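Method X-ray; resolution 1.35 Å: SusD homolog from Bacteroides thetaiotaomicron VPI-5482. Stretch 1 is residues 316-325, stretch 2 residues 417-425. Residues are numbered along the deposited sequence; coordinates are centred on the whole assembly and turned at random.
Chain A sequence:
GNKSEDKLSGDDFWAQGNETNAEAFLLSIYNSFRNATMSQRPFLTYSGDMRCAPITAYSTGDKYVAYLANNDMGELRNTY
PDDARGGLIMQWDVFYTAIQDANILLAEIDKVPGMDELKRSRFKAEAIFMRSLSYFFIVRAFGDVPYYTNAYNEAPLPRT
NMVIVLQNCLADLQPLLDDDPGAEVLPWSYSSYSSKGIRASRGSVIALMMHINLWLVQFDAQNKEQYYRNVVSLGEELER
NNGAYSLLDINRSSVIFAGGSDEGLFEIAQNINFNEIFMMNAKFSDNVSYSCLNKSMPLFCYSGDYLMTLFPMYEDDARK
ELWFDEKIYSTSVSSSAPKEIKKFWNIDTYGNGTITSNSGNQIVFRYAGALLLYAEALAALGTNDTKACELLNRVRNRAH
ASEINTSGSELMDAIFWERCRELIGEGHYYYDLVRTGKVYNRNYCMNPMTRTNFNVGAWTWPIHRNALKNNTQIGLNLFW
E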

# COMPACT_ATOMS: atom_id res chain seq x y z
N ASP A 316 -2.55 14.84 23.55
CA ASP A 316 -3.46 13.70 23.57
C ASP A 316 -3.48 12.98 22.23
O ASP A 316 -3.49 13.65 21.20
CB ASP A 316 -4.89 14.14 23.85
CG ASP A 316 -5.12 14.55 25.29
OD1 ASP A 316 -4.27 14.28 26.18
OD2 ASP A 316 -6.19 15.16 25.52
N ASP A 317 -3.52 11.65 22.25
CA ASP A 317 -3.66 10.87 21.01
C ASP A 317 -3.84 9.42 21.44
O ASP A 317 -2.88 8.79 21.91
CB ASP A 317 -2.42 11.00 20.16
CG ASP A 317 -2.56 10.38 18.78
OD1 ASP A 317 -3.37 9.41 18.64
OD2 ASP A 317 -1.88 10.84 17.85
N ALA A 318 -5.05 8.90 21.28
CA ALA A 318 -5.37 7.56 21.73
C ALA A 318 -4.54 6.47 21.02
O ALA A 318 -4.43 5.34 21.53
CB ALA A 318 -6.81 7.30 21.59
N ARG A 319 -3.98 6.78 19.85
CA ARG A 319 -3.13 5.81 19.19
C ARG A 319 -1.93 5.47 20.04
O ARG A 319 -1.38 4.37 19.95
CB ARG A 319 -2.70 6.32 17.80
CG ARG A 319 -3.89 6.41 16.82
CD ARG A 319 -3.59 7.22 15.55
NE ARG A 319 -3.42 8.64 15.87
CZ ARG A 319 -3.55 9.65 15.02
NH1 ARG A 319 -3.93 9.44 13.76
NH2 ARG A 319 -3.31 10.88 15.40
N LYS A 320 -1.49 6.41 20.88
CA LYS A 320 -0.34 6.12 21.73
C LYS A 320 -0.59 4.91 22.62
O LYS A 320 0.22 4.00 22.66
CB LYS A 320 0.02 7.34 22.60
CG LYS A 320 0.58 8.49 21.83
CD LYS A 320 1.18 9.58 22.75
CE LYS A 320 0.15 10.27 23.60
NZ LYS A 320 0.74 11.41 24.41
N GLU A 321 -1.71 4.91 23.32
CA GLU A 321 -2.07 3.86 24.26
C GLU A 321 -2.54 2.59 23.56
O GLU A 321 -2.32 1.46 24.04
CB GLU A 321 -3.17 4.35 25.19
CG GLU A 321 -2.79 5.33 26.24
CD GLU A 321 -2.65 6.77 25.75
OE1 GLU A 321 -3.26 7.16 24.74
OE2 GLU A 321 -1.91 7.55 26.42
N LEU A 322 -3.22 2.74 22.43
CA LEU A 322 -3.87 1.58 21.84
C LEU A 322 -3.01 0.86 20.84
O LEU A 322 -3.25 -0.32 20.59
CB LEU A 322 -5.19 1.98 21.18
CG LEU A 322 -6.28 2.43 22.13
CD1 LEU A 322 -7.42 3.10 21.41
CD2 LEU A 322 -6.84 1.24 22.95
N TRP A 323 -2.06 1.54 20.24
CA TRP A 323 -1.26 0.94 19.18
C TRP A 323 0.14 0.58 19.60
O TRP A 323 0.81 -0.18 18.91
CB TRP A 323 -1.22 1.84 17.96
CG TRP A 323 -2.52 1.97 17.25
CD1 TRP A 323 -3.66 1.32 17.52
CD2 TRP A 323 -2.76 2.77 16.08
NE1 TRP A 323 -4.65 1.70 16.62
CE2 TRP A 323 -4.11 2.58 15.73
CE3 TRP A 323 -1.98 3.64 15.33
CZ2 TRP A 323 -4.67 3.21 14.63
CZ3 TRP A 323 -2.54 4.24 14.22
CH2 TRP A 323 -3.88 4.05 13.91
N PHE A 324 0.58 1.10 20.75
CA PHE A 324 1.94 0.87 21.22
C PHE A 324 1.90 0.38 22.65
O PHE A 324 0.92 0.61 23.38
CB PHE A 324 2.80 2.14 21.13
CG PHE A 324 2.92 2.69 19.75
CD1 PHE A 324 1.96 3.55 19.26
CD2 PHE A 324 4.00 2.36 18.96
CE1 PHE A 324 2.04 4.03 17.98
CE2 PHE A 324 4.09 2.87 17.64
CZ PHE A 324 3.12 3.71 17.18
N ASP A 325 2.96 -0.30 23.06
CA ASP A 325 3.13 -0.63 24.49
C ASP A 325 3.74 0.56 25.25
O ASP A 325 4.00 1.64 24.72
CB ASP A 325 3.92 -1.93 24.63
CG ASP A 325 5.40 -1.79 24.33
OD1 ASP A 325 5.94 -0.68 24.24
OD2 ASP A 325 6.07 -2.85 24.17
N TRP A 417 2.26 14.53 8.64
CA TRP A 417 2.60 13.84 9.88
C TRP A 417 1.43 13.02 10.35
O TRP A 417 1.61 11.94 10.96
CB TRP A 417 3.05 14.83 10.97
CG TRP A 417 4.42 15.37 10.73
CD1 TRP A 417 4.75 16.64 10.40
CD2 TRP A 417 5.65 14.64 10.80
NE1 TRP A 417 6.10 16.75 10.25
CE2 TRP A 417 6.68 15.54 10.49
CE3 TRP A 417 5.97 13.32 11.09
CZ2 TRP A 417 8.02 15.16 10.48
CZ3 TRP A 417 7.30 12.96 11.08
CH2 TRP A 417 8.30 13.87 10.77
N GLU A 418 0.22 13.48 10.07
CA GLU A 418 -0.95 12.71 10.42
C GLU A 418 -0.98 11.38 9.65
O GLU A 418 -1.40 10.36 10.19
CB GLU A 418 -2.27 13.48 10.24
CG GLU A 418 -3.48 12.86 10.93
CD GLU A 418 -3.40 12.87 12.45
OE1 GLU A 418 -2.53 13.59 13.01
OE2 GLU A 418 -4.22 12.17 13.04
N ARG A 419 -0.66 11.40 8.37
CA ARG A 419 -0.57 10.14 7.62
C ARG A 419 0.50 9.24 8.22
O ARG A 419 0.31 8.02 8.29
CB ARG A 419 -0.23 10.39 6.13
CG ARG A 419 -1.44 10.87 5.30
CD ARG A 419 -1.20 10.96 3.78
NE ARG A 419 -0.74 9.70 3.20
CZ ARG A 419 -1.52 8.71 2.80
NH1 ARG A 419 -2.84 8.78 2.95
NH2 ARG A 419 -1.02 7.61 2.28
N CYS A 420 1.61 9.79 8.70
CA CYS A 420 2.63 8.96 9.32
C CYS A 420 2.13 8.32 10.60
O CYS A 420 2.43 7.17 10.88
CB CYS A 420 3.88 9.79 9.58
SG CYS A 420 4.80 10.32 8.12
N ARG A 421 1.37 9.06 11.40
CA ARG A 421 0.80 8.49 12.63
C ARG A 421 -0.28 7.47 12.31
O ARG A 421 -0.29 6.35 12.85
CB ARG A 421 0.15 9.57 13.47
CG ARG A 421 1.11 10.48 14.23
CD ARG A 421 0.33 11.51 15.06
NE ARG A 421 -0.12 12.66 14.31
CZ ARG A 421 0.63 13.71 14.02
NH1 ARG A 421 1.87 13.78 14.45
NH2 ARG A 421 0.13 14.69 13.30
N GLU A 422 -1.22 7.85 11.45
CA GLU A 422 -2.40 7.05 11.21
C GLU A 422 -2.09 5.73 10.49
O GLU A 422 -2.68 4.70 10.81
CB GLU A 422 -3.40 7.85 10.39
CG GLU A 422 -4.69 7.15 10.10
CD GLU A 422 -5.50 6.85 11.34
OE1 GLU A 422 -5.34 7.54 12.39
OE2 GLU A 422 -6.34 5.93 11.31
N LEU A 423 -1.13 5.76 9.57
CA LEU A 423 -0.90 4.63 8.69
C LEU A 423 0.34 3.82 8.97
O LEU A 423 0.70 2.93 8.21
CB LEU A 423 -0.89 5.09 7.24
CG LEU A 423 -2.13 5.83 6.76
CD1 LEU A 423 -1.95 6.40 5.34
CD2 LEU A 423 -3.41 4.96 6.80
N ILE A 424 0.93 4.03 10.14
CA ILE A 424 2.12 3.29 10.48
C ILE A 424 1.88 1.80 10.37
O ILE A 424 0.91 1.28 10.89
CB ILE A 424 2.66 3.70 11.90
CG1 ILE A 424 4.02 3.03 12.11
CG2 ILE A 424 1.65 3.39 13.03
CD1 ILE A 424 4.80 3.60 13.33
N GLY A 425 2.79 1.12 9.69
CA GLY A 425 2.69 -0.33 9.53
C GLY A 425 1.81 -0.80 8.38
O GLY A 425 1.66 -2.01 8.22

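Stretch 1 carries a short helix that includes Arg-319 to Leu-322, and stretch 2 opens on the last turns of a helix that starts earlier in the chain. The two axes run in nearly the same direction, 21° apart, yet come no closer than 11.9 Å. At that spacing backbones cannot touch, and long side chains must bridge the gap; in the closest registered pair, Arg-319 CA and Arg-421 CA are still 8.1 Å apart. The contact buries 335 Å² in total.

Along stretch 2, Trp-417 stays out of reach, and the first residue to engage is Glu-418. Its CA-to-CB bond points sideways, but with chi1 t and chi2 p the carboxylate comes nearer to stretch 1. There OE2 accepts from both Arg-319 NH1 and Arg-319 NH2, each at 2.8 Å with an N-H...acceptor angle of 144°, a forked salt bridge lying near the guanidinium plane. The other oxygen, OE1, accepts from Arg-421 NE and Arg-421 NH2, both at 2.9 Å, so one carboxylate serves two arginines.

Arg-419 points away and Cys-420 makes no contact. Arg-421 points toward stretch 1, and its CB lies over one face of the Arg-319 guanidinium. Two like charges are close here, Arg-319 NH2 and Arg-421 NE being 3.8 Å apart, but acidic groups offset them. Besides the shared Glu-418, Asp-317 binds Arg-319 through OD1 to NE (2.9 Å) and OD2 to NH2 (2.8 Å). Asp-317 OD1 also caps the helix by accepting from Arg-319 N at 3.0 Å. Asp-317 OD2 lies 4.4 Å from Arg-421 NE, well out of that guanidinium's plane, so this attraction is one of charge without a directed N-H.

Glu-422, again sideways at CB with chi1 t and chi2 p, places OE1 2.7 Å from Arg-319 NH1, at 141° and near the guanidinium plane. This second salt bridge completes a set in which NE, NH1 and NH2 of Arg-319 all donate to carboxylates.

Beyond the charged cluster the Trp-323 ring meets backbone carbonyls. Trp-323 CZ3 sits 3.4 Å from Arg-421 O, which meets the ring at its edge, an approach suited to the slight positive charge of an aromatic C-H rim, while Trp-323 CH2 lies 3.4 Å from Glu-422 O.

Leu-423 leaves helical phi/psi and points away. Ile-424 then points toward stretch 1 and offers apolar surface to two rings: its CG2 is 4.3 Å from Trp-323 CE3, and its CD1 is 4.2 Å from Phe-324 CZ, at the ring edge. Gly-425 ends the stretch without contact, at phi/psi of 85/3, where a CB would jam against the preceding carbonyl oxygen.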